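Local structure of thymidylate synthase ThyX (Streptomyces cacaoi subsp. asoensis, 4P5A) at residues S10-E15 / A105-D110; F72-P77 / L177-N182; I78-H83 / R207-V212. The protein acts as a FAD-dependent UMP/dUMP methylase of the ThyX family, probably with methylenetetrahydrofolate as methyl donor, and works as a homotetramer. One frame throughout, in Å; residues are numbered along the deposited sequence.

Contact 1 (S10-E15 / A105-D110); sequences SDITVE and AFYVPD
The carbonyl oxygen of Val-108 is gripped by one hydrogen bond and one weak contact, both from the same residue: Ser-10 OG donates a very short bond to it at 2.5 Å, and Ser-10 CA adds a weak, bent C-H...O contact at 3.4 Å. The hydroxyl reaches it because OG stands anti to its own carbonyl carbon, beside the backbone N (chi1 -69°). The bond is very short, but its donor lies about 27° out of the carbonyl plane rather than in it. Asp-110 lies along the same hydroxyl, its CB 3.8 Å from Ser-10 OG. The carboxylate of Asp-110 is turned to the residues that follow it, where OD1 takes Thr-112 OG1 and the amide of Arg-113. The ring of Tyr-107, with CG anti to the backbone N (chi1 174°), presents an edge: its CE2 lies 3.5 Å from Ser-10 O, near the plane of the ring. Ile-12 crosses the same ring obliquely and brings its tip, CD1, to 4.1 Å from Tyr-107 CE2. A hydrogen bond from the phenol OH to Glu-208 OE1 holds the tip of the tyrosine in place. The contact lies just past the short parallel pairing of strands 7-9 and 105-107, where residues 10-12 lead from strand 7-9 into strand 13-20 of the antiparallel sheet. Helix 131-157 covers Val-108 and Pro-109, helix 207-223 packs on Ile-12, and Pro-77 at the end of strand 69-77 touches both Ile-12 and Tyr-107; Leu-167 of the second subunit rests on Tyr-107 and Pro-109.

Contact 2 (F72-P77 / L177-N182); sequences FLVRAP and LYATCN. With FAD (flavin-adenine dinucleotide), chain L.
Strands 72-77 and 177-181 pair antiparallel, their axes twisted to 134°, through four backbone hydrogen bonds, from Phe-72 N to Ala-179 O at 2.7 Å to Leu-177 N to Val-74 O at 3.0 Å. Between these two hydrogen-bonded pairs sits the non-hydrogen-bonded pair Leu-73 and Tyr-178, where Leu-73 CD1 meets the edge of the tyrosine ring at CE2, 3.7 Å away. On the sheet face that also carries Phe-72 and Ala-179, Val-74 and Leu-177 lie side by side, with Val-74 CB 3.9 Å from Leu-177 CD2. Phe-72, its CG anti to the carbonyl carbon (chi1 -66°), turns a ring edge to the sulfur of Cys-181, CE2 to SG 4.0 Å, an in-plane sulfur-aromatic contact. Where the second strand ends, Asn-182 joins the sheet to the cofactor: ND2 donates a straight bond (178°) to adenine N1A of FAD at 2.9 Å, while OD1 caps the following helix at Ala-185 N. An alanine here would lose both bonds and would probably loosen the adenine and the first turn of helix 183-193. FAD, shared between subunits, also bonds Arg-184 of this chain, Glu-94 of the third subunit and Arg-88 of the fourth. Tyr-178 OH bonds to Ser-33 O of the third subunit. Strand 13-20 flanks 72-77 and strand 91-94 flanks 177-181, making these the inner strands of the four-stranded sheet; helix 78-84 follows directly from Pro-77.

Contact 3 (I78-H83 / R207-V212); sequences IFTVRH and REIEMV. With 5BU (5-bromo-uridine-5'-monophosphate), chain F.
Thr-80 has OG1 anti to its carbonyl carbon and CG2 anti to the backbone N (chi1 -67°), and His-83, with CG also anti to the carbonyl carbon (chi1 -57°), swings its ring to the same flank of the helix. Both thus address the first turn of helix 207-212. A single water ties them together: it lies 3.1 Å from Thr-80 OG1 and 2.9 Å from His-83 ND1, and accepts the amide of Ile-209 at 2.9 Å. Direct contact is van der Waals: Thr-80 OG1 lies 3.1 Å from Glu-208 CB, and Thr-80 CG2 packs against Ile-209 and Val-212. Glu-208, bent at chi2, sets OE2 at the edge of the Phe-79 ring, 3.8 Å from CE2; Gln-206 NE2 also bonds OE2, while Arg-113 and Tyr-107 hold OE1. The imidazole of His-83 is sandwiched: Phe-79 O lies over the centre of one face, and N3 of the 5-bromo-uracil sits over the other, offset toward the rim. In its own plane NE2 donates a near-linear bond to phosphate OP3 of the nucleotide, at 2.7 Å. The water bonds ND1 while NE2 holds the phosphate, which is likely to fix the turn of the imidazole. Arg-82 lays a guanidinium face against ribose C3' and forms a salt bridge with Glu-94 of the second subunit, whose Arg-166, Ser-96 and Arg-98 complete the nucleotide site. Helices 78-84 and 207-223 cross here at -66°, with segment axes 9.1 Å apart, and helix 183-193 packs on both through Arg-193, which touches His-83 and Ile-209.

In the fold
All three contacts are buried and share elements. Contacts 1 and 2 meet along strands 13-20 and 69-77, with Val-14 packing on Phe-72; contact 3 starts where strand 69-77 turns into helix 78-84, and Val-212 of its second helix touches Ile-12 and Val-74. Contact 3 is nearest the chain centre and contact 1 farthest out. Their chemistry follows their place: contact 1 joins two loop ends by one side-chain-to-backbone bond, contact 2 is backbone pairing within a sheet, and contact 3 packs two helices by side chains, with one water bridging them. Contacts 2 and 3 hold ligand residues, for FAD adenine and the nucleotide respectively, whereas in contact 1 the side chain of Tyr-107 is about 12 Å from the bound nucleotide.

Contact 1 (S10-E15 / A105-D110)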
loop_
_atom_site.group_PDB
_atom_site.type_symbol
_atom_site.label_atom_id
_atom_site.label_comp_id
_atom_site.label_asym_id
_atom_site.label_seq_id
_atom_site.Cartn_x
_atom_site.Cartn_y
_atom_site.Cartn_z
ATOM N N SER B 10 -18.418 11.562 -26.458
ATOM C CA SER B 10 -16.985 11.521 -26.559
ATOM C C SER B 10 -16.319 12.207 -25.394
ATOM O O SER B 10 -15.117 12.445 -25.469
ATOM C CB SER B 10 -16.526 12.228 -27.820
ATOM O OG SER B 10 -16.910 11.492 -28.990
ATOM N N ASP B 11 -17.083 12.641 -24.402
ATOM C CA ASP B 11 -16.463 13.499 -23.388
ATOM C C ASP B 11 -16.054 12.600 -22.196
ATOM O O ASP B 11 -16.628 11.533 -21.976
ATOM C CB ASP B 11 -17.401 14.594 -22.879
ATOM C CG ASP B 11 -18.740 14.052 -22.360
ATOM O OD1 ASP B 11 -19.148 12.914 -22.707
ATOM O OD2 ASP B 11 -19.410 14.769 -21.581
ATOM N N ILE B 12 -15.049 13.068 -21.503
ATOM C CA ILE B 12 -14.589 12.363 -20.314
ATOM C C ILE B 12 -14.547 13.452 -19.290
ATOM O O ILE B 12 -13.930 14.495 -19.557
ATOM C CB ILE B 12 -13.159 11.980 -20.541
ATOM C CG1 ILE B 12 -12.979 11.050 -21.727
ATOM C CG2 ILE B 12 -12.703 11.204 -19.319
ATOM C CD1 ILE B 12 -13.409 9.757 -21.506
ATOM N N THR B 13 -15.272 13.304 -18.208
ATOM C CA THR B 13 -15.393 14.438 -17.290
ATOM C C THR B 13 -14.800 14.144 -15.927
ATOM O O THR B 13 -14.796 13.011 -15.456
ATOM C CB THR B 13 -16.789 14.877 -17.102
ATOM O OG1 THR B 13 -17.473 13.918 -16.383
ATOM C CG2 THR B 13 -17.525 15.101 -18.460
ATOM N N VAL B 14 -14.242 15.174 -15.347
ATOM C CA VAL B 14 -13.561 15.120 -14.027
ATOM C C VAL B 14 -14.033 16.385 -13.309
ATOM O O VAL B 14 -13.971 17.535 -13.869
ATOM C CB VAL B 14 -12.044 15.186 -14.184
ATOM C CG1 VAL B 14 -11.393 15.423 -12.857
ATOM C CG2 VAL B 14 -11.481 13.887 -14.829
ATOM N N GLU B 15 -14.569 16.199 -12.109
ATOM C CA GLU B 15 -14.913 17.392 -11.261
ATOM C C GLU B 15 -14.238 17.201 -9.946
ATOM O O GLU B 15 -14.335 16.147 -9.375
ATOM C CB GLU B 15 -16.430 17.453 -11.020
ATOM C CG GLU B 15 -17.222 17.663 -12.347
ATOM C CD GLU B 15 -18.696 17.194 -12.232
ATOM O OE1 GLU B 15 -19.168 16.544 -13.215
ATOM O OE2 GLU B 15 -19.315 17.440 -11.130
ATOM N N ALA B 105 -25.217 4.969 -22.222
ATOM C CA ALA B 105 -24.248 5.958 -22.718
ATOM C C ALA B 105 -22.987 5.242 -22.989
ATOM O O ALA B 105 -22.497 4.455 -22.106
ATOM C CB ALA B 105 -24.038 7.066 -21.749
ATOM N N PHE B 106 -22.415 5.479 -24.170
ATOM C CA PHE B 106 -21.272 4.664 -24.678
ATOM C C PHE B 106 -20.286 5.628 -25.281
ATOM O O PHE B 106 -20.672 6.631 -25.942
ATOM C CB PHE B 106 -21.695 3.600 -25.757
ATOM C CG PHE B 106 -22.691 2.669 -25.269
ATOM C CD1 PHE B 106 -24.024 2.908 -25.476
ATOM C CD2 PHE B 106 -22.294 1.589 -24.448
ATOM C CE1 PHE B 106 -24.995 2.102 -24.946
ATOM C CE2 PHE B 106 -23.293 0.716 -23.879
ATOM C CZ PHE B 106 -24.633 0.966 -24.166
ATOM N N TYR B 107 -18.983 5.372 -25.082
ATOM C CA TYR B 107 -17.978 6.262 -25.589
ATOM C C TYR B 107 -17.569 5.950 -27.066
ATOM O O TYR B 107 -17.331 4.790 -27.445
ATOM C CB TYR B 107 -16.664 6.145 -24.703
ATOM C CG TYR B 107 -15.481 6.938 -25.220
ATOM C CD1 TYR B 107 -14.464 6.305 -25.982
ATOM C CD2 TYR B 107 -15.376 8.328 -24.986
ATOM C CE1 TYR B 107 -13.401 7.025 -26.490
ATOM C CE2 TYR B 107 -14.291 9.070 -25.489
ATOM C CZ TYR B 107 -13.336 8.432 -26.235
ATOM O OH TYR B 107 -12.238 9.122 -26.738
ATOM N N VAL B 108 -17.407 7.026 -27.842
ATOM C CA VAL B 108 -16.753 6.888 -29.167
ATOM C C VAL B 108 -15.800 8.055 -29.260
ATOM O O VAL B 108 -16.104 9.139 -28.780
ATOM C CB VAL B 108 -17.860 6.937 -30.381
ATOM C CG1 VAL B 108 -18.774 5.739 -30.344
ATOM C CG2 VAL B 108 -18.621 8.223 -30.316
ATOM N N PRO B 109 -14.662 7.870 -29.906
ATOM C CA PRO B 109 -13.690 8.967 -29.976
ATOM C C PRO B 109 -14.225 10.141 -30.791
ATOM O O PRO B 109 -14.990 9.907 -31.730
ATOM C CB PRO B 109 -12.474 8.331 -30.621
ATOM C CG PRO B 109 -12.916 6.909 -31.156
ATOM C CD PRO B 109 -14.261 6.609 -30.562
ATOM N N ASP B 110 -13.817 11.367 -30.472
ATOM C CA ASP B 110 -14.243 12.485 -31.343
ATOM C C ASP B 110 -13.344 12.646 -32.595
ATOM O O ASP B 110 -12.384 11.884 -32.855
ATOM C CB ASP B 110 -14.352 13.780 -30.587
ATOM C CG ASP B 110 -13.032 14.292 -30.144
ATOM O OD1 ASP B 110 -11.927 13.929 -30.692
ATOM O OD2 ASP B 110 -13.080 15.101 -29.232
#

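Contact 2 (F72-P77 / L177-N182)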
loop_
_atom_site.group_PDB
_atom_site.type_symbol
_atom_site.label_atom_id
_atom_site.label_comp_id
_atom_site.label_asym_id
_atom_site.label_seq_id
_atom_site.Cartn_x
_atom_site.Cartn_y
_atom_site.Cartn_z
ATOM N N PHE B 72 -12.087 13.371 -6.578
ATOM C CA PHE B 72 -12.617 13.685 -7.914
ATOM C C PHE B 72 -13.825 12.825 -8.224
ATOM O O PHE B 72 -13.820 11.614 -7.937
ATOM C CB PHE B 72 -11.567 13.386 -8.986
ATOM C CG PHE B 72 -10.360 14.276 -8.887
ATOM C CD1 PHE B 72 -10.454 15.610 -9.358
ATOM C CD2 PHE B 72 -9.197 13.816 -8.300
ATOM C CE1 PHE B 72 -9.327 16.466 -9.307
ATOM C CE2 PHE B 72 -8.068 14.666 -8.223
ATOM C CZ PHE B 72 -8.161 15.979 -8.708
ATOM N N LEU B 73 -14.766 13.394 -8.946
ATOM C CA LEU B 73 -15.840 12.621 -9.579
ATOM C C LEU B 73 -15.454 12.475 -11.030
ATOM O O LEU B 73 -15.263 13.488 -11.771
ATOM C CB LEU B 73 -17.195 13.428 -9.531
ATOM C CG LEU B 73 -18.463 12.786 -10.211
ATOM C CD1 LEU B 73 -18.810 11.426 -9.607
ATOM C CD2 LEU B 73 -19.660 13.774 -9.877
ATOM N N VAL B 74 -15.362 11.224 -11.492
ATOM C CA VAL B 74 -14.873 10.956 -12.826
ATOM C C VAL B 74 -15.963 10.178 -13.586
ATOM O O VAL B 74 -16.510 9.226 -13.090
ATOM C CB VAL B 74 -13.604 10.024 -12.751
ATOM C CG1 VAL B 74 -13.087 9.694 -14.195
ATOM C CG2 VAL B 74 -12.475 10.753 -11.938
ATOM N N ARG B 75 -16.298 10.618 -14.799
ATOM C CA ARG B 75 -17.122 9.841 -15.683
ATOM C C ARG B 75 -16.374 9.442 -16.962
ATOM O O ARG B 75 -15.848 10.316 -17.692
ATOM C CB ARG B 75 -18.364 10.676 -16.067
ATOM C CG ARG B 75 -19.427 9.867 -16.900
ATOM C CD ARG B 75 -20.781 10.714 -17.137
ATOM N NE ARG B 75 -20.965 11.695 -16.059
ATOM C CZ ARG B 75 -21.657 11.493 -14.934
ATOM N NH1 ARG B 75 -22.311 10.343 -14.713
ATOM N NH2 ARG B 75 -21.712 12.449 -14.025
ATOM N N ALA B 76 -16.269 8.136 -17.229
ATOM C CA ALA B 76 -15.372 7.681 -18.310
ATOM C C ALA B 76 -15.844 6.293 -18.655
ATOM O O ALA B 76 -16.468 5.607 -17.806
ATOM C CB ALA B 76 -13.850 7.665 -17.814
ATOM N N PRO B 77 -15.466 5.786 -19.879
ATOM C CA PRO B 77 -15.779 4.434 -20.278
ATOM C C PRO B 77 -14.996 3.421 -19.434
ATOM O O PRO B 77 -13.899 3.744 -18.915
ATOM C CB PRO B 77 -15.357 4.388 -21.760
ATOM C CG PRO B 77 -14.271 5.453 -21.890
ATOM C CD PRO B 77 -14.711 6.558 -20.902
ATOM N N LEU B 177 -17.356 7.285 -10.897
ATOM C CA LEU B 177 -16.761 6.855 -9.606
ATOM C C LEU B 177 -16.183 8.099 -8.908
ATOM O O LEU B 177 -15.950 9.146 -9.540
ATOM C CB LEU B 177 -15.586 5.829 -9.869
ATOM C CG LEU B 177 -14.385 6.378 -10.631
ATOM C CD1 LEU B 177 -13.109 5.503 -10.230
ATOM C CD2 LEU B 177 -14.425 6.276 -12.158
ATOM N N TYR B 178 -15.966 7.971 -7.582
ATOM C CA TYR B 178 -15.110 8.887 -6.856
ATOM C C TYR B 178 -13.712 8.286 -6.828
ATOM O O TYR B 178 -13.553 7.037 -6.648
ATOM C CB TYR B 178 -15.613 8.942 -5.416
ATOM C CG TYR B 178 -16.655 10.021 -5.160
ATOM C CD1 TYR B 178 -16.745 10.667 -3.898
ATOM C CD2 TYR B 178 -17.599 10.341 -6.117
ATOM C CE1 TYR B 178 -17.815 11.619 -3.641
ATOM C CE2 TYR B 178 -18.658 11.258 -5.872
ATOM C CZ TYR B 178 -18.715 11.922 -4.601
ATOM O OH TYR B 178 -19.776 12.845 -4.476
ATOM N N ALA B 179 -12.721 9.154 -6.958
ATOM C CA ALA B 179 -11.265 8.765 -6.952
ATOM C C ALA B 179 -10.599 9.828 -6.059
ATOM O O ALA B 179 -10.703 11.080 -6.324
ATOM C CB ALA B 179 -10.656 8.828 -8.371
ATOM N N THR B 180 -10.021 9.353 -4.953
ATOM C CA THR B 180 -9.394 10.234 -3.955
ATOM C C THR B 180 -7.866 9.948 -3.890
ATOM O O THR B 180 -7.446 8.801 -3.899
ATOM C CB THR B 180 -10.088 10.039 -2.519
ATOM O OG1 THR B 180 -11.461 10.532 -2.610
ATOM C CG2 THR B 180 -9.358 10.844 -1.435
ATOM N N CYS B 181 -7.056 11.018 -3.835
ATOM C CA CYS B 181 -5.571 10.838 -3.871
ATOM C C CYS B 181 -5.019 11.935 -2.994
ATOM O O CYS B 181 -5.728 12.910 -2.697
ATOM C CB CYS B 181 -4.961 11.041 -5.332
ATOM S SG CYS B 181 -5.478 12.534 -6.059
ATOM N N ASN B 182 -3.823 11.704 -2.496
ATOM C CA ASN B 182 -3.025 12.826 -1.990
ATOM C C ASN B 182 -2.135 13.338 -3.153
ATOM O O ASN B 182 -2.060 12.706 -4.235
ATOM C CB ASN B 182 -2.230 12.462 -0.742
ATOM C CG ASN B 182 -1.238 11.317 -0.990
ATOM O OD1 ASN B 182 -0.439 11.394 -1.940
ATOM N ND2 ASN B 182 -1.298 10.212 -0.160
HETATM P PA FAD L . 7.540 3.388 0.520
HETATM O O1A FAD L . 8.029 2.104 0.286
HETATM O O2A FAD L . 6.749 3.570 1.746
HETATM O O5B FAD L . 6.562 3.693 -0.723
HETATM C C5B FAD L . 7.008 3.430 -1.961
HETATM C C4B FAD L . 6.334 4.409 -3.019
HETATM O O4B FAD L . 4.965 3.922 -2.949
HETATM C C3B FAD L . 6.257 5.883 -2.640
HETATM O O3B FAD L . 7.457 6.419 -3.208
HETATM C C2B FAD L . 5.034 6.366 -3.378
HETATM O O2B FAD L . 5.270 6.474 -4.825
HETATM C C1B FAD L . 4.126 5.172 -3.081
HETATM N N9A FAD L . 3.317 5.308 -1.840
HETATM C C8A FAD L . 3.247 4.410 -0.809
HETATM N N7A FAD L . 2.278 4.856 0.058
HETATM C C5A FAD L . 1.765 6.030 -0.414
HETATM C C6A FAD L . 0.805 6.896 0.079
HETATM N N6A FAD L . 0.106 6.642 1.189
HETATM N N1A FAD L . 0.500 8.006 -0.666
HETATM C C2A FAD L . 1.124 8.228 -1.825
HETATM N N3A FAD L . 2.071 7.371 -2.337
HETATM C C4A FAD L . 2.427 6.283 -1.625
HETATM N N1 FAD L . 11.200 10.687 7.124
HETATM C C2 FAD L . 10.769 11.496 8.068
HETATM O O2 FAD L . 9.719 11.250 8.687
HETATM N N3 FAD L . 11.454 12.685 8.365
HETATM C C4 FAD L . 12.574 13.061 7.671
HETATM O O4 FAD L . 13.150 14.144 7.952
HETATM C C4X FAD L . 13.061 12.202 6.646
HETATM N N5 FAD L . 14.170 12.541 5.926
HETATM C C5X FAD L . 14.712 11.586 5.053
HETATM C C6 FAD L . 15.986 11.811 4.413
HETATM C C7 FAD L . 16.483 10.786 3.575
HETATM C C7M FAD L . 17.863 11.116 2.888
HETATM C C8 FAD L . 15.828 9.562 3.348
HETATM C C8M FAD L . 16.280 8.409 2.407
HETATM C C9 FAD L . 14.602 9.361 3.991
HETATM C C9A FAD L . 14.055 10.360 4.794
HETATM N N10 FAD L . 12.834 10.088 5.482
HETATM C C10 FAD L . 12.379 10.998 6.379
HETATM C "C1'" FAD L . 12.033 8.866 5.217
HETATM C "C2'" FAD L . 11.199 9.151 3.891
HETATM O "O2'" FAD L . 10.239 10.236 4.042
HETATM C "C3'" FAD L . 10.399 7.905 3.528
HETATM O "O3'" FAD L . 9.596 7.524 4.643
HETATM C "C4'" FAD L . 11.321 6.710 3.153
HETATM O "O4'" FAD L . 12.351 7.176 2.311
HETATM C "C5'" FAD L . 10.548 5.649 2.397
HETATM O "O5'" FAD L . 10.274 6.216 1.053
HETATM P P FAD L . 8.839 5.972 0.369
HETATM O O1P FAD L . 7.746 6.549 1.150
HETATM O O2P FAD L . 9.028 6.633 -0.984
HETATM O O3P FAD L . 8.765 4.388 0.286
#

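Contact 3 (I78-H83 / R207-V212)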
loop_
_atom_site.group_PDB
_atom_site.type_symbol
_atom_site.label_atom_id
_atom_site.label_comp_id
_atom_site.label_asym_id
_atom_site.label_seq_id
_atom_site.Cartn_x
_atom_site.Cartn_y
_atom_site.Cartn_z
ATOM N N ILE B 78 -15.572 2.269 -19.238
ATOM C CA ILE B 78 -14.894 1.227 -18.442
ATOM C C ILE B 78 -13.421 0.974 -18.853
ATOM O O ILE B 78 -12.562 0.835 -17.974
ATOM C CB ILE B 78 -15.716 -0.084 -18.574
ATOM C CG1 ILE B 78 -16.972 0.094 -17.740
ATOM C CG2 ILE B 78 -14.890 -1.323 -18.060
ATOM C CD1 ILE B 78 -17.941 -1.056 -17.891
ATOM N N PHE B 79 -13.100 0.942 -20.156
ATOM C CA PHE B 79 -11.712 0.686 -20.428
ATOM C C PHE B 79 -10.746 1.709 -19.847
ATOM O O PHE B 79 -9.584 1.382 -19.618
ATOM C CB PHE B 79 -11.399 0.448 -21.913
ATOM C CG PHE B 79 -11.508 1.681 -22.760
ATOM C CD1 PHE B 79 -12.756 2.124 -23.256
ATOM C CD2 PHE B 79 -10.355 2.445 -23.006
ATOM C CE1 PHE B 79 -12.815 3.341 -24.030
ATOM C CE2 PHE B 79 -10.424 3.641 -23.729
ATOM C CZ PHE B 79 -11.655 4.109 -24.189
ATOM N N THR B 80 -11.181 2.958 -19.710
ATOM C CA THR B 80 -10.335 4.014 -19.129
ATOM C C THR B 80 -10.403 3.976 -17.594
ATOM O O THR B 80 -9.408 4.231 -16.938
ATOM C CB THR B 80 -10.883 5.374 -19.616
ATOM O OG1 THR B 80 -10.651 5.437 -21.032
ATOM C CG2 THR B 80 -10.116 6.546 -18.973
ATOM N N VAL B 81 -11.568 3.623 -17.054
ATOM C CA VAL B 81 -11.591 3.393 -15.569
ATOM C C VAL B 81 -10.632 2.303 -15.129
ATOM O O VAL B 81 -10.035 2.414 -14.048
ATOM C CB VAL B 81 -13.027 3.034 -15.150
ATOM C CG1 VAL B 81 -13.129 2.772 -13.622
ATOM C CG2 VAL B 81 -13.890 4.262 -15.470
ATOM N N ARG B 82 -10.517 1.265 -15.953
ATOM C CA ARG B 82 -9.524 0.222 -15.669
ATOM C C ARG B 82 -8.132 0.828 -15.521
ATOM O O ARG B 82 -7.436 0.355 -14.599
ATOM C CB ARG B 82 -9.469 -0.921 -16.688
ATOM C CG ARG B 82 -10.881 -1.573 -16.821
ATOM C CD ARG B 82 -10.693 -3.135 -16.745
ATOM N NE ARG B 82 -10.000 -3.743 -17.782
ATOM C CZ ARG B 82 -9.271 -4.867 -17.663
ATOM N NH1 ARG B 82 -8.816 -5.365 -18.738
ATOM N NH2 ARG B 82 -8.985 -5.464 -16.508
ATOM N N HIS B 83 -7.694 1.700 -16.424
ATOM C CA HIS B 83 -6.388 2.315 -16.307
ATOM C C HIS B 83 -6.275 3.103 -14.977
ATOM O O HIS B 83 -5.267 2.938 -14.299
ATOM C CB HIS B 83 -6.077 3.216 -17.518
ATOM C CG HIS B 83 -6.153 2.455 -18.801
ATOM N ND1 HIS B 83 -6.158 3.080 -20.044
ATOM C CD2 HIS B 83 -6.162 1.124 -19.035
ATOM C CE1 HIS B 83 -6.179 2.155 -20.982
ATOM N NE2 HIS B 83 -6.132 0.960 -20.404
ATOM N N ARG B 207 -4.943 7.824 -24.986
ATOM C CA ARG B 207 -5.409 9.193 -24.889
ATOM C C ARG B 207 -6.542 9.456 -23.854
ATOM O O ARG B 207 -6.590 10.519 -23.191
ATOM C CB ARG B 207 -5.901 9.579 -26.319
ATOM C CG ARG B 207 -6.443 10.998 -26.293
ATOM C CD ARG B 207 -5.307 12.060 -26.046
ATOM N NE ARG B 207 -6.003 13.374 -26.028
ATOM C CZ ARG B 207 -5.814 14.323 -25.116
ATOM N NH1 ARG B 207 -4.888 14.172 -24.188
ATOM N NH2 ARG B 207 -6.550 15.443 -25.144
ATOM N N GLU B 208 -7.455 8.494 -23.677
ATOM C CA GLU B 208 -8.599 8.750 -22.816
ATOM C C GLU B 208 -8.210 8.895 -21.344
ATOM O O GLU B 208 -8.696 9.818 -20.622
ATOM C CB GLU B 208 -9.681 7.661 -22.998
ATOM C CG GLU B 208 -10.515 7.788 -24.390
ATOM C CD GLU B 208 -9.718 7.312 -25.619
ATOM O OE1 GLU B 208 -10.026 7.776 -26.753
ATOM O OE2 GLU B 208 -8.704 6.601 -25.487
ATOM N N ILE B 209 -7.327 8.023 -20.842
ATOM C CA ILE B 209 -6.850 8.277 -19.480
ATOM C C ILE B 209 -6.029 9.528 -19.350
ATOM O O ILE B 209 -6.095 10.226 -18.313
ATOM C CB ILE B 209 -6.126 6.991 -18.848
ATOM C CG1 ILE B 209 -5.822 7.214 -17.341
ATOM C CG2 ILE B 209 -4.796 6.768 -19.589
ATOM C CD1 ILE B 209 -7.153 7.271 -16.525
ATOM N N GLU B 210 -5.390 9.899 -20.457
ATOM C CA GLU B 210 -4.640 11.159 -20.452
ATOM C C GLU B 210 -5.627 12.319 -20.306
ATOM O O GLU B 210 -5.293 13.309 -19.666
ATOM C CB GLU B 210 -3.806 11.310 -21.708
ATOM C CG GLU B 210 -2.922 12.597 -21.637
ATOM C CD GLU B 210 -2.044 12.727 -22.882
ATOM O OE1 GLU B 210 -0.932 13.147 -22.651
ATOM O OE2 GLU B 210 -2.492 12.496 -24.065
ATOM N N MET B 211 -6.797 12.258 -20.951
ATOM C CA MET B 211 -7.813 13.306 -20.728
ATOM C C MET B 211 -8.269 13.441 -19.290
ATOM O O MET B 211 -8.498 14.551 -18.800
ATOM C CB MET B 211 -9.014 13.053 -21.645
ATOM C CG MET B 211 -8.602 13.101 -23.159
ATOM S SD MET B 211 -9.963 12.405 -24.154
ATOM C CE MET B 211 -11.298 13.555 -23.807
ATOM N N VAL B 212 -8.415 12.304 -18.614
ATOM C CA VAL B 212 -8.711 12.327 -17.162
ATOM C C VAL B 212 -7.600 13.034 -16.470
ATOM O O VAL B 212 -7.849 13.951 -15.596
ATOM C CB VAL B 212 -8.869 10.873 -16.611
ATOM C CG1 VAL B 212 -8.980 10.882 -15.039
ATOM C CG2 VAL B 212 -10.117 10.151 -17.265
HETATM P P 5BU F . -5.614 -2.705 -21.933
HETATM O OP1 5BU F . -6.479 -3.855 -22.391
HETATM O OP2 5BU F . -4.241 -2.599 -22.630
HETATM O OP3 5BU F . -6.367 -1.327 -21.897
HETATM O "O5'" 5BU F . -5.242 -3.034 -20.368
HETATM C "C5'" 5BU F . -4.975 -4.314 -20.020
HETATM C "C4'" 5BU F . -4.596 -4.316 -18.442
HETATM O "O4'" 5BU F . -3.372 -3.516 -18.280
HETATM C "C3'" 5BU F . -5.645 -3.599 -17.601
HETATM O "O3'" 5BU F . -5.596 -4.085 -16.225
HETATM C "C2'" 5BU F . -5.109 -2.176 -17.606
HETATM O "O2'" 5BU F . -5.587 -1.459 -16.445
HETATM C "C1'" 5BU F . -3.600 -2.267 -17.666
HETATM N N1 5BU F . -2.952 -1.274 -18.558
HETATM C C2 5BU F . -3.052 0.068 -18.199
HETATM O O2 5BU F . -3.553 0.312 -17.077
HETATM N N3 5BU F . -2.637 1.078 -18.994
HETATM C C4 5BU F . -2.065 0.775 -20.235
HETATM O O4 5BU F . -1.683 1.667 -20.950
HETATM C C5 5BU F . -1.988 -0.591 -20.572
HETATM C C6 5BU F . -2.432 -1.632 -19.828
HETATM BR BR 5BU F . -1.020 -1.054 -22.187
HETATM O O HOH W 1 -7.636 5.176 -21.500
#